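Local atomic coordinates of myosin regulatory light chain, striated adductor muscle (Argopecten irradians, PDB entry 1WDC), a protein that serves as a calcium-binding regulatory light chain of scallop muscle myosin, responsible for calcium-dependent control of the motor's Mg-ATPase activity. Residues 20-24 with 67-73; 35-41 with 56-60; 83-89 with 145-151. The contacts are given in a common frame with arbitrary orientation. Residues are numbered along the deposited sequence.

Interaction 1: residues 20-24 with 67-73; sequences MKEAF and LNFTMFL
An EF-hand pair is closed here by its first and last helices, 14-27 and 69-79, which meet through an aromatic cluster beside the metal-binding loop. The axes of 20-24 and 69-73 approach to 10.6 Å at 119°, with CA pairs Met-20/Leu-73 at 7.1 Å and Phe-24/Phe-69 at 6.8 Å. Phe-24, Phe-69 and Phe-72 all take chi1 t. Flat and apolar, they fill the space between the crossing helices: the edge of Phe-24 meets the face of Phe-72 (centroids 5.2 Å, planes 74°), with CD2 of Phe-24 3.6 Å from CG of Phe-72, while Phe-24 and Phe-69 lie obliquely, centroids 5.7 Å apart. Flexible Met-20, chi1 m, packs beside Leu-73, its CB 3.9 Å from Phe-72 CE2 and its SD 5.5 Å from the Phe-72 centroid, an oblique Met-aromatic contact. At the exposed margin Lys-21 NZ makes an off-centre cation-pi contact, 3.6 Å from the Phe-69 centroid. Helix 69-79 starts at N-cap Asn-68, chi1 p, whose OD1 accepts from Met-71 N at 3.1 Å.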
loop_
_atom_site.group_PDB
_atom_site.type_symbol
_atom_site.label_atom_id
_atom_site.label_comp_id
_atom_site.label_asym_id
_atom_site.label_seq_id
_atom_site.Cartn_x
_atom_site.Cartn_y
_atom_site.Cartn_z
ATOM N N MET B 20 35.350 -7.573 2.512
ATOM C CA MET B 20 35.824 -6.484 1.635
ATOM C C MET B 20 37.347 -6.318 1.594
ATOM O O MET B 20 37.906 -5.821 0.616
ATOM C CB MET B 20 35.194 -5.163 2.059
ATOM C CG MET B 20 33.705 -5.234 2.212
ATOM S SD MET B 20 32.917 -3.845 1.448
ATOM C CE MET B 20 31.391 -4.607 0.890
ATOM N N LYS B 21 37.965 -6.568 2.738
ATOM C CA LYS B 21 39.397 -6.725 2.864
ATOM C C LYS B 21 39.948 -7.731 1.856
ATOM O O LYS B 21 40.995 -7.512 1.279
ATOM C CB LYS B 21 39.704 -7.191 4.288
ATOM C CG LYS B 21 40.648 -6.300 5.053
ATOM C CD LYS B 21 42.088 -6.582 4.643
ATOM C CE LYS B 21 42.904 -5.291 4.585
ATOM N NZ LYS B 21 42.432 -4.388 3.491
ATOM N N GLU B 22 39.274 -8.865 1.701
ATOM C CA GLU B 22 39.738 -9.926 0.809
ATOM C C GLU B 22 39.428 -9.584 -0.636
ATOM O O GLU B 22 40.147 -9.994 -1.534
ATOM C CB GLU B 22 39.076 -11.268 1.156
ATOM C CG GLU B 22 40.059 -12.407 1.511
ATOM C CD GLU B 22 40.758 -13.062 0.290
ATOM O OE1 GLU B 22 41.650 -12.409 -0.322
ATOM O OE2 GLU B 22 40.481 -14.265 -0.001
ATOM N N ALA B 23 38.275 -8.962 -0.858
ATOM C CA ALA B 23 37.922 -8.457 -2.175
ATOM C C ALA B 23 38.951 -7.399 -2.543
ATOM O O ALA B 23 39.529 -7.452 -3.626
ATOM C CB ALA B 23 36.522 -7.843 -2.160
ATOM N N PHE B 24 39.292 -6.553 -1.572
ATOM C CA PHE B 24 40.202 -5.450 -1.818
ATOM C C PHE B 24 41.628 -5.879 -2.200
ATOM O O PHE B 24 42.303 -5.191 -2.974
ATOM C CB PHE B 24 40.254 -4.520 -0.600
ATOM C CG PHE B 24 41.228 -3.397 -0.751
ATOM C CD1 PHE B 24 42.579 -3.593 -0.462
ATOM C CD2 PHE B 24 40.824 -2.195 -1.346
ATOM C CE1 PHE B 24 43.521 -2.623 -0.791
ATOM C CE2 PHE B 24 41.754 -1.203 -1.680
ATOM C CZ PHE B 24 43.110 -1.422 -1.409
ATOM N N LEU B 67 43.035 5.686 -2.796
ATOM C CA LEU B 67 42.132 4.556 -2.610
ATOM C C LEU B 67 42.769 3.383 -1.892
ATOM O O LEU B 67 42.983 2.325 -2.471
ATOM C CB LEU B 67 41.566 4.117 -3.961
ATOM C CG LEU B 67 40.251 3.327 -4.081
ATOM C CD1 LEU B 67 39.345 3.569 -2.916
ATOM C CD2 LEU B 67 39.572 3.743 -5.391
ATOM N N ASN B 68 43.060 3.585 -0.610
ATOM C CA ASN B 68 43.411 2.485 0.280
ATOM C C ASN B 68 42.141 1.801 0.820
ATOM O O ASN B 68 41.034 2.160 0.451
ATOM C CB ASN B 68 44.336 2.987 1.423
ATOM C CG ASN B 68 43.663 3.998 2.373
ATOM O OD1 ASN B 68 42.481 4.352 2.221
ATOM N ND2 ASN B 68 44.417 4.440 3.381
ATOM N N PHE B 69 42.300 0.760 1.620
ATOM C CA PHE B 69 41.133 0.057 2.130
ATOM C C PHE B 69 40.148 0.956 2.895
ATOM O O PHE B 69 38.940 0.834 2.737
ATOM C CB PHE B 69 41.555 -1.107 3.011
ATOM C CG PHE B 69 40.412 -1.970 3.432
ATOM C CD1 PHE B 69 39.407 -2.288 2.533
ATOM C CD2 PHE B 69 40.277 -2.361 4.757
ATOM C CE1 PHE B 69 38.280 -2.966 2.937
ATOM C CE2 PHE B 69 39.146 -3.043 5.174
ATOM C CZ PHE B 69 38.142 -3.343 4.257
ATOM N N THR B 70 40.669 1.899 3.668
ATOM C CA THR B 70 39.833 2.730 4.517
ATOM C C THR B 70 38.880 3.569 3.672
ATOM O O THR B 70 37.693 3.727 3.995
ATOM C CB THR B 70 40.721 3.638 5.398
ATOM O OG1 THR B 70 41.240 2.867 6.473
ATOM C CG2 THR B 70 39.963 4.744 5.988
ATOM N N MET B 71 39.390 4.068 2.556
ATOM C CA MET B 71 38.585 4.853 1.644
ATOM C C MET B 71 37.649 3.903 0.834
ATOM O O MET B 71 36.521 4.293 0.473
ATOM C CB MET B 71 39.539 5.651 0.755
ATOM C CG MET B 71 38.997 6.093 -0.561
ATOM S SD MET B 71 38.040 7.532 -0.346
ATOM C CE MET B 71 38.621 8.069 1.267
ATOM N N PHE B 72 38.069 2.636 0.698
ATOM C CA PHE B 72 37.330 1.593 -0.042
ATOM C C PHE B 72 36.071 1.193 0.730
ATOM O O PHE B 72 34.998 1.033 0.168
ATOM C CB PHE B 72 38.218 0.345 -0.225
ATOM C CG PHE B 72 37.541 -0.812 -0.966
ATOM C CD1 PHE B 72 37.515 -0.852 -2.363
ATOM C CD2 PHE B 72 37.040 -1.907 -0.277
ATOM C CE1 PHE B 72 37.008 -1.974 -3.049
ATOM C CE2 PHE B 72 36.537 -3.025 -0.949
ATOM C CZ PHE B 72 36.521 -3.061 -2.337
ATOM N N LEU B 73 36.319 0.724 1.933
ATOM C CA LEU B 73 35.287 0.447 2.896
ATOM C C LEU B 73 34.247 1.547 2.901
ATOM O O LEU B 73 33.048 1.275 2.807
ATOM C CB LEU B 73 35.943 0.348 4.258
ATOM C CG LEU B 73 35.324 -0.548 5.316
ATOM C CD1 LEU B 73 34.504 -1.703 4.720
ATOM C CD2 LEU B 73 36.485 -1.039 6.149
#

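Interaction 2: residues 35-41 with 56-60; sequences VSKEDIK and LTAML. With MG (magnesium ion), chain D.
Ile-40 fills the apolar centre, its CG2 3.6 Å from both Leu-56 CD2 and Met-59 CE. Ile-40 and Leu-56 both adopt chi1 m, chi2 t, and their CA-to-CB bonds point toward the opposite helix; Met-59, chi1 p, starts sideways, but its flexible chain brings CE inward. Leu-60 extends the patch, with Leu-60 CD2 4.1 Å from Ile-40 CD1 and Leu-60 CD1 3.3 Å from Lys-37 N, so that it covers the first turn of helix 37-47. The axes of 37-41 and 56-60 pass 10.0 Å apart at 121°, with Lys-37 and Leu-56 nearest (CA to CA 6.2 Å). Lys-37 suits the border: its CG packs 3.7 Å from Leu-56 CB, while NZ forms a salt bridge with Asp-53 and gives only a weak hydrogen bond, 3.5 Å, to Thr-57 OG1, which is itself hydrogen-bonded to Asp-53 O. On the metal side, Ser-36 is the N-cap, and its OG is 2.5 Å from a water that binds magnesium at 2.4 Å. Asp-39, chi1 m, binds the ion through OD2 at 2.3 Å; Asp-28, Asp-30, Asp-32 and Phe-34 O complete this EF-hand site. Asp-39 occupies the last ligand position of the loop, and one carboxylate oxygen suits six-coordinate magnesium. Because the neighbouring Ile-40 points into the hydrophobic interface, the helix that supplies a metal ligand is also the one packed against helix 53-60.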
loop_
_atom_site.group_PDB
_atom_site.type_symbol
_atom_site.label_atom_id
_atom_site.label_comp_id
_atom_site.label_asym_id
_atom_site.label_seq_id
_atom_site.Cartn_x
_atom_site.Cartn_y
_atom_site.Cartn_z
ATOM N N VAL B 35 44.151 1.170 -4.807
ATOM C CA VAL B 35 43.604 0.594 -6.013
ATOM C C VAL B 35 43.713 1.719 -7.063
ATOM O O VAL B 35 43.400 2.878 -6.762
ATOM C CB VAL B 35 42.114 0.072 -5.748
ATOM C CG1 VAL B 35 41.418 -0.285 -7.040
ATOM C CG2 VAL B 35 42.147 -1.158 -4.855
ATOM N N SER B 36 44.409 1.430 -8.172
ATOM C CA SER B 36 44.566 2.389 -9.297
ATOM C C SER B 36 43.658 2.047 -10.488
ATOM O O SER B 36 43.061 0.969 -10.527
ATOM C CB SER B 36 46.018 2.401 -9.754
ATOM O OG SER B 36 46.528 1.075 -9.805
ATOM N N LYS B 37 43.643 2.895 -11.511
ATOM C CA LYS B 37 42.864 2.566 -12.694
ATOM C C LYS B 37 43.437 1.319 -13.344
ATOM O O LYS B 37 42.703 0.505 -13.887
ATOM C CB LYS B 37 42.832 3.720 -13.713
ATOM C CG LYS B 37 41.890 3.457 -14.908
ATOM C CD LYS B 37 41.512 4.708 -15.675
ATOM C CE LYS B 37 42.673 5.231 -16.480
ATOM N NZ LYS B 37 42.378 6.571 -17.115
ATOM N N GLU B 38 44.725 1.100 -13.134
ATOM C CA GLU B 38 45.444 0.018 -13.764
ATOM C C GLU B 38 45.068 -1.303 -13.123
ATOM O O GLU B 38 45.065 -2.316 -13.785
ATOM C CB GLU B 38 46.959 0.255 -13.621
ATOM C CG GLU B 38 47.525 1.392 -14.468
ATOM C CD GLU B 38 47.108 2.786 -13.996
ATOM O OE1 GLU B 38 47.235 3.062 -12.777
ATOM O OE2 GLU B 38 46.717 3.625 -14.861
ATOM N N ASP B 39 44.904 -1.304 -11.802
ATOM C CA ASP B 39 44.537 -2.509 -11.033
ATOM C C ASP B 39 43.133 -3.016 -11.382
ATOM O O ASP B 39 42.917 -4.208 -11.597
ATOM C CB ASP B 39 44.520 -2.198 -9.549
ATOM C CG ASP B 39 45.882 -2.215 -8.920
ATOM O OD1 ASP B 39 46.787 -2.988 -9.317
ATOM O OD2 ASP B 39 45.991 -1.484 -7.942
ATOM N N ILE B 40 42.166 -2.125 -11.196
ATOM C CA ILE B 40 40.802 -2.331 -11.665
ATOM C C ILE B 40 40.739 -2.915 -13.087
ATOM O O ILE B 40 39.979 -3.843 -13.319
ATOM C CB ILE B 40 40.032 -0.999 -11.603
ATOM C CG1 ILE B 40 39.897 -0.544 -10.166
ATOM C CG2 ILE B 40 38.641 -1.138 -12.195
ATOM C CD1 ILE B 40 39.235 0.775 -10.104
ATOM N N LYS B 41 41.506 -2.360 -14.037
ATOM C CA LYS B 41 41.596 -2.880 -15.415
ATOM C C LYS B 41 42.226 -4.261 -15.479
ATOM O O LYS B 41 41.683 -5.146 -16.133
ATOM C CB LYS B 41 42.402 -1.948 -16.308
ATOM C CG LYS B 41 42.585 -2.411 -17.763
ATOM C CD LYS B 41 42.915 -1.207 -18.675
ATOM C CE LYS B 41 43.352 -1.609 -20.087
ATOM N NZ LYS B 41 44.373 -2.706 -20.054
ATOM N N LEU B 56 36.103 3.353 -16.001
ATOM C CA LEU B 56 37.154 3.158 -14.998
ATOM C C LEU B 56 37.553 4.498 -14.382
ATOM O O LEU B 56 37.877 4.599 -13.196
ATOM C CB LEU B 56 38.407 2.536 -15.637
ATOM C CG LEU B 56 38.361 1.224 -16.440
ATOM C CD1 LEU B 56 39.711 0.997 -17.101
ATOM C CD2 LEU B 56 38.002 0.046 -15.539
ATOM N N THR B 57 37.705 5.488 -15.251
ATOM C CA THR B 57 38.089 6.828 -14.833
ATOM C C THR B 57 37.114 7.236 -13.781
ATOM O O THR B 57 37.490 7.473 -12.648
ATOM C CB THR B 57 37.992 7.841 -15.994
ATOM O OG1 THR B 57 39.114 7.666 -16.870
ATOM C CG2 THR B 57 37.959 9.277 -15.457
ATOM N N ALA B 58 35.847 7.089 -14.118
ATOM C CA ALA B 58 34.787 7.630 -13.310
ATOM C C ALA B 58 34.566 6.938 -11.938
ATOM O O ALA B 58 34.290 7.620 -10.950
ATOM C CB ALA B 58 33.511 7.670 -14.131
ATOM N N MET B 59 34.749 5.621 -11.835
ATOM C CA MET B 59 34.535 4.973 -10.541
ATOM C C MET B 59 35.664 5.291 -9.569
ATOM O O MET B 59 35.482 5.220 -8.352
ATOM C CB MET B 59 34.332 3.451 -10.697
ATOM C CG MET B 59 35.468 2.666 -11.310
ATOM S SD MET B 59 35.024 1.006 -11.925
ATOM C CE MET B 59 35.601 0.054 -10.599
ATOM N N LEU B 60 36.778 5.779 -10.116
ATOM C CA LEU B 60 37.905 6.253 -9.329
ATOM C C LEU B 60 37.692 7.665 -8.808
ATOM O O LEU B 60 38.030 7.976 -7.686
ATOM C CB LEU B 60 39.169 6.216 -10.174
ATOM C CG LEU B 60 39.882 4.876 -10.111
ATOM C CD1 LEU B 60 41.183 4.955 -10.850
ATOM C CD2 LEU B 60 40.129 4.513 -8.664
HETATM MG MG MG D . 47.520 -1.069 -6.261
HETATM O O HOH W 1 47.896 0.809 -7.732
#

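Interaction 3: residues 83-89 with 145-151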
loop_
_atom_site.group_PDB
_atom_site.type_symbol
_atom_site.label_atom_id
_atom_site.label_comp_id
_atom_site.label_asym_id
_atom_site.label_seq_id
_atom_site.Cartn_x
_atom_site.Cartn_y
_atom_site.Cartn_z
ATOM N N THR B 83 19.128 2.118 3.799
ATOM C CA THR B 83 18.250 1.105 3.276
ATOM C C THR B 83 17.741 0.326 4.503
ATOM O O THR B 83 18.289 0.452 5.601
ATOM C CB THR B 83 19.041 0.222 2.293
ATOM O OG1 THR B 83 18.182 -0.765 1.709
ATOM C CG2 THR B 83 20.193 -0.458 3.009
ATOM N N ASP B 84 16.567 -0.285 4.363
ATOM C CA ASP B 84 15.867 -0.915 5.476
ATOM C C ASP B 84 16.416 -2.292 5.780
ATOM O O ASP B 84 16.959 -2.934 4.897
ATOM C CB ASP B 84 14.383 -0.986 5.152
ATOM C CG ASP B 84 13.700 0.361 5.316
ATOM O OD1 ASP B 84 13.461 0.744 6.490
ATOM O OD2 ASP B 84 13.465 1.069 4.303
ATOM N N SER B 85 16.330 -2.727 7.033
ATOM C CA SER B 85 16.718 -4.083 7.371
ATOM C C SER B 85 15.863 -5.134 6.665
ATOM O O SER B 85 14.801 -4.820 6.150
ATOM C CB SER B 85 16.603 -4.290 8.857
ATOM O OG SER B 85 15.276 -4.038 9.255
ATOM N N GLU B 86 16.291 -6.394 6.728
ATOM C CA GLU B 86 15.618 -7.469 6.017
ATOM C C GLU B 86 14.281 -7.766 6.657
ATOM O O GLU B 86 13.286 -8.049 5.974
ATOM C CB GLU B 86 16.461 -8.731 6.032
ATOM C CG GLU B 86 16.143 -9.667 4.879
ATOM C CD GLU B 86 16.928 -10.975 4.918
ATOM O OE1 GLU B 86 18.003 -11.007 5.553
ATOM O OE2 GLU B 86 16.518 -11.948 4.244
ATOM N N GLU B 87 14.250 -7.619 7.971
ATOM C CA GLU B 87 13.025 -7.825 8.719
ATOM C C GLU B 87 11.966 -6.778 8.373
ATOM O O GLU B 87 10.811 -7.122 8.123
ATOM C CB GLU B 87 13.324 -7.796 10.213
ATOM C CG GLU B 87 12.095 -8.008 11.083
ATOM C CD GLU B 87 12.391 -7.785 12.551
ATOM O OE1 GLU B 87 12.796 -6.650 12.922
ATOM O OE2 GLU B 87 12.245 -8.759 13.324
ATOM N N THR B 88 12.394 -5.520 8.270
ATOM C CA THR B 88 11.509 -4.433 7.868
ATOM C C THR B 88 10.902 -4.663 6.483
ATOM O O THR B 88 9.718 -4.425 6.279
ATOM C CB THR B 88 12.242 -3.078 7.850
ATOM O OG1 THR B 88 12.664 -2.751 9.171
ATOM C CG2 THR B 88 11.317 -1.968 7.357
ATOM N N ILE B 89 11.736 -5.087 5.542
ATOM C CA ILE B 89 11.308 -5.346 4.167
ATOM C C ILE B 89 10.414 -6.587 4.068
ATOM O O ILE B 89 9.375 -6.549 3.429
ATOM C CB ILE B 89 12.523 -5.515 3.196
ATOM C CG1 ILE B 89 13.474 -4.302 3.283
ATOM C CG2 ILE B 89 12.014 -5.681 1.738
ATOM C CD1 ILE B 89 14.827 -4.499 2.574
ATOM N N THR B 145 13.487 -10.901 -0.679
ATOM C CA THR B 145 14.046 -9.975 0.294
ATOM C C THR B 145 15.509 -10.295 0.620
ATOM O O THR B 145 16.342 -9.392 0.593
ATOM C CB THR B 145 13.208 -9.964 1.582
ATOM O OG1 THR B 145 11.864 -9.552 1.276
ATOM C CG2 THR B 145 13.807 -9.020 2.591
ATOM N N ALA B 146 15.823 -11.563 0.908
ATOM C CA ALA B 146 17.204 -12.018 1.040
ATOM C C ALA B 146 18.088 -11.642 -0.172
ATOM O O ALA B 146 19.115 -11.000 -0.010
ATOM C CB ALA B 146 17.223 -13.505 1.266
ATOM N N MET B 147 17.607 -11.922 -1.381
ATOM C CA MET B 147 18.252 -11.520 -2.625
ATOM C C MET B 147 18.503 -10.027 -2.697
ATOM O O MET B 147 19.511 -9.591 -3.240
ATOM C CB MET B 147 17.395 -11.923 -3.827
ATOM C CG MET B 147 17.581 -11.034 -5.057
ATOM S SD MET B 147 17.066 -11.811 -6.622
ATOM C CE MET B 147 15.929 -10.608 -7.200
ATOM N N ILE B 148 17.494 -9.251 -2.325
ATOM C CA ILE B 148 17.560 -7.788 -2.336
ATOM C C ILE B 148 18.442 -7.198 -1.212
ATOM O O ILE B 148 18.970 -6.098 -1.353
ATOM C CB ILE B 148 16.130 -7.224 -2.304
ATOM C CG1 ILE B 148 15.774 -6.730 -3.679
ATOM C CG2 ILE B 148 15.929 -6.123 -1.263
ATOM C CD1 ILE B 148 14.797 -5.601 -3.596
ATOM N N LYS B 149 18.743 -8.007 -0.196
ATOM C CA LYS B 149 19.583 -7.584 0.909
ATOM C C LYS B 149 20.885 -8.355 1.011
ATOM O O LYS B 149 21.674 -8.094 1.910
ATOM C CB LYS B 149 18.829 -7.713 2.218
ATOM C CG LYS B 149 17.686 -6.756 2.328
ATOM C CD LYS B 149 17.977 -5.729 3.376
ATOM C CE LYS B 149 19.017 -4.706 2.912
ATOM N NZ LYS B 149 19.679 -3.965 4.058
ATOM N N GLY B 150 21.061 -9.368 0.164
ATOM C CA GLY B 150 22.307 -10.123 0.131
ATOM C C GLY B 150 22.437 -11.316 1.065
ATOM O O GLY B 150 23.435 -12.029 1.022
ATOM N N SER B 151 21.473 -11.500 1.960
ATOM C CA SER B 151 21.439 -12.684 2.816
ATOM C C SER B 151 21.063 -13.883 1.959
ATOM O O SER B 151 20.767 -14.962 2.485
ATOM C CB SER B 151 20.400 -12.491 3.908
ATOM O OG SER B 151 19.319 -11.741 3.388
#
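This is a mixed polar and apolar contact between helix ends in the C-terminal half of the chain, where the start of helix 86-94 lies beside the end of helix 141-149. Glu-86 and Thr-145 are the nearest backbone pair, CA to CA 6.4 Å. Ile-89 gives the buried part: its CB lies 3.8 Å from Thr-145 CG2, and its CD1 is 3.5 Å from Lys-149 CD. Long and amphipathic, Lys-149 lays its methylenes along the isoleucine and still reaches out with NZ to donate to Asp-84 O at 3.0 Å, a carbonyl in the loop just ahead of the helix. Glu-86 works likewise from the other side: CG packs 3.3 Å from Thr-145 CG2, and OE1 accepts from the hydroxyl OG of Ser-151 at 2.6 Å, although that serine is poorly ordered. Gly-150 lets the chain leave the helix with positive phi, where a CB would jam against the preceding carbonyl. At the start of helix 86-94, Ser-85 is the N-cap, its OG accepting weakly from Thr-88 N. Ile-89 and Ile-148 also pack on a neighbouring chain of scallop myosin, while helix 141-149 follows strand 138-139, which pairs antiparallel with strands 104-105 and 134-135.

In the fold
Interactions 1 and 2 belong to one EF-hand pair: interaction 1 joins its outer helices, and interaction 2, nested within that loop, joins the inner two. They touch directly, Phe-24 CE2 lying 3.2 Å from Val-35 CG2 and Leu-67 O 2.9 Å from Val-35 N, a probable hydrogen bond. Interaction 3 follows later in the chain and joins the first and last helices of the other half, the topological counterpart of interaction 1, with centres about 23 Å apart. All three are partly buried, yet their chemistry differs: aromatic rings in 1, aliphatic side chains beside a magnesium ligand in 2, and a small apolar patch with two side-chain hydrogen bonds in 3, away from the metal.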